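Local coordinates for protein putative carboxymuconolactone decarboxylase (Burkholderia xenovorans, PDB 2QEU) that belongs to the carboxymuconolactone decarboxylase family of the AhpD-like clan and may have peroxiredoxin-type activity, although its actual reaction is not established, at residues A19-D24 / A45-R50. Residues are numbered along the deposited sequence; the frame is centred on the assembly and turned at random.
Sequences AHYESD and AYSRMR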
loop_
_atom_site.group_PDB
_atom_site.type_symbol
_atom_site.label_atom_id
_atom_site.label_comp_id
_atom_site.label_asym_id
_atom_site.label_seq_id
_atom_site.Cartn_x
_atom_site.Cartn_y
_atom_site.Cartn_z
ATOM N N ALA B 19 25.745 -18.793 10.095
ATOM C CA ALA B 19 25.683 -18.638 11.564
ATOM C C ALA B 19 24.656 -17.567 11.990
ATOM O O ALA B 19 23.937 -17.723 12.988
ATOM C CB ALA B 19 27.061 -18.316 12.118
ATOM N N HIS B 20 24.591 -16.482 11.223
ATOM C CA HIS B 20 23.596 -15.436 11.455
ATOM C C HIS B 20 22.166 -15.983 11.357
ATOM O O HIS B 20 21.350 -15.776 12.263
ATOM C CB HIS B 20 23.772 -14.254 10.475
ATOM C CG HIS B 20 22.606 -13.308 10.474
ATOM N ND1 HIS B 20 22.263 -12.548 11.573
ATOM C CD2 HIS B 20 21.684 -13.029 9.521
ATOM C CE1 HIS B 20 21.188 -11.830 11.292
ATOM N NE2 HIS B 20 20.820 -12.098 10.052
ATOM N N TYR B 21 21.858 -16.664 10.253
ATOM C CA TYR B 21 20.495 -17.145 10.032
ATOM C C TYR B 21 20.106 -18.278 10.987
ATOM O O TYR B 21 18.953 -18.340 11.435
ATOM C CB TYR B 21 20.274 -17.524 8.568
ATOM C CG TYR B 21 20.241 -16.323 7.643
ATOM C CD1 TYR B 21 19.148 -15.471 7.647
ATOM C CD2 TYR B 21 21.302 -16.034 6.772
ATOM C CE1 TYR B 21 19.099 -14.376 6.830
ATOM C CE2 TYR B 21 21.260 -14.934 5.924
ATOM C CZ TYR B 21 20.128 -14.096 5.954
ATOM O OH TYR B 21 19.987 -12.962 5.147
ATOM N N GLU B 22 21.048 -19.157 11.332
ATOM C CA GLU B 22 20.718 -20.202 12.287
ATOM C C GLU B 22 20.424 -19.591 13.654
ATOM O O GLU B 22 19.454 -19.971 14.313
ATOM C CB GLU B 22 21.843 -21.233 12.390
ATOM C CG GLU B 22 22.058 -22.057 11.107
ATOM C CD GLU B 22 20.883 -22.954 10.735
ATOM O OE1 GLU B 22 20.014 -23.220 11.591
ATOM O OE2 GLU B 22 20.844 -23.413 9.582
ATOM N N SER B 23 21.251 -18.629 14.060
ATOM C CA SER B 23 21.121 -17.985 15.357
ATOM C C SER B 23 19.850 -17.164 15.438
ATOM O O SER B 23 19.035 -17.315 16.360
ATOM C CB SER B 23 22.324 -17.072 15.577
ATOM O OG SER B 23 22.238 -16.410 16.819
ATOM N N ASP B 24 19.666 -16.333 14.428
ATOM C CA ASP B 24 18.569 -15.386 14.446
ATOM C C ASP B 24 17.233 -16.022 14.136
ATOM O O ASP B 24 16.222 -15.724 14.824
ATOM C CB ASP B 24 18.815 -14.270 13.451
ATOM C CG ASP B 24 17.836 -13.142 13.639
ATOM O OD1 ASP B 24 17.825 -12.561 14.771
ATOM O OD2 ASP B 24 17.098 -12.893 12.666
ATOM N N ALA B 45 25.120 -8.680 0.381
ATOM C CA ALA B 45 24.978 -7.303 0.901
ATOM C C ALA B 45 23.772 -7.191 1.830
ATOM O O ALA B 45 23.862 -6.649 2.927
ATOM C CB ALA B 45 24.880 -6.297 -0.226
ATOM N N TYR B 46 22.657 -7.758 1.400
ATOM C CA TYR B 46 21.441 -7.842 2.218
ATOM C C TYR B 46 21.703 -8.557 3.530
ATOM O O TYR B 46 21.253 -8.097 4.571
ATOM C CB TYR B 46 20.318 -8.544 1.466
ATOM C CG TYR B 46 19.080 -8.656 2.293
ATOM C CD1 TYR B 46 18.245 -7.551 2.459
ATOM C CD2 TYR B 46 18.773 -9.834 2.970
ATOM C CE1 TYR B 46 17.130 -7.630 3.238
ATOM C CE2 TYR B 46 17.628 -9.920 3.751
ATOM C CZ TYR B 46 16.823 -8.808 3.885
ATOM O OH TYR B 46 15.685 -8.869 4.641
ATOM N N SER B 47 22.473 -9.645 3.506
ATOM C CA SER B 47 22.737 -10.398 4.751
ATOM C C SER B 47 23.619 -9.587 5.705
ATOM O O SER B 47 23.415 -9.616 6.927
ATOM C CB SER B 47 23.298 -11.783 4.461
ATOM O OG SER B 47 22.356 -12.511 3.677
ATOM N N ARG B 48 24.536 -8.808 5.144
ATOM C CA ARG B 48 25.357 -7.941 5.966
ATOM C C ARG B 48 24.488 -6.879 6.639
ATOM O O ARG B 48 24.719 -6.577 7.820
ATOM C CB ARG B 48 26.411 -7.210 5.153
ATOM C CG ARG B 48 27.569 -8.023 4.636
ATOM C CD ARG B 48 28.272 -7.217 3.579
ATOM N NE ARG B 48 29.305 -8.025 2.985
ATOM C CZ ARG B 48 30.566 -8.035 3.403
ATOM N NH1 ARG B 48 30.975 -7.237 4.401
ATOM N NH2 ARG B 48 31.429 -8.834 2.796
HETATM N N MSE B 49 23.540 -6.310 5.886
HETATM C CA MSE B 49 22.641 -5.297 6.409
HETATM C C MSE B 49 21.802 -5.899 7.521
HETATM O O MSE B 49 21.668 -5.323 8.608
HETATM C CB MSE B 49 21.736 -4.733 5.308
HETATM C CG MSE B 49 20.987 -3.463 5.712
HETATM SE SE MSE B 49 19.944 -2.760 4.236
HETATM C CE MSE B 49 18.648 -4.170 4.214
ATOM N N ARG B 50 21.260 -7.083 7.261
ATOM C CA ARG B 50 20.403 -7.791 8.230
ATOM C C ARG B 50 21.145 -8.089 9.526
ATOM O O ARG B 50 20.601 -7.989 10.616
ATOM C CB ARG B 50 19.976 -9.131 7.626
ATOM C CG ARG B 50 18.746 -9.690 8.220
ATOM C CD ARG B 50 18.461 -11.038 7.643
ATOM N NE ARG B 50 17.129 -11.442 8.053
ATOM C CZ ARG B 50 16.854 -12.046 9.202
ATOM N NH1 ARG B 50 17.817 -12.396 10.053
ATOM N NH2 ARG B 50 15.599 -12.318 9.491
#
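R50 reaches from helix 40-53 to D24, H20 and Y21 on helix 10-25, in the all-helical fold of an AhpD-like subunit; the two segments cross at 45° with their axes 11.1 Å apart, so long side chains bridge the gap. The charged part is a salt bridge, met tip to tip: R50 NH1 donates to D24 OD2 at 2.8 Å, with an N-H...O angle of 154°, approaching from above the carboxylate plane. The other carboxylate oxygen, OD1, is hydrogen-bonded to H69 NE2, which gives D24 a partner on each oxygen. R50 NH2 binds a citrate, probably from the crystallisation liquor, that is also hydrogen-bonded to Y46 OH, so the same guanidinium meets both D24 and the ligand. At the guanidinium edge H20 NE2 lies 3.0 Å from R50 NH1.

A second polar link joins the hydroxyls: Y21 OH donates to S47 OG at 2.8 Å, near the plane of the tyrosine ring. S47 OG lies beside its own backbone N (chi1 -60°) and is also hydrogen-bonded to F43 O, one turn earlier in its helix.

Between these bonds the side chains also touch through carbon atoms. R50 is extended from CG to NE, and its CD lies 3.5 Å from Y21 CE1, which sits over one face of the guanidinium. H20 CD2 rests 3.8 Å above the centre of the Y21 ring.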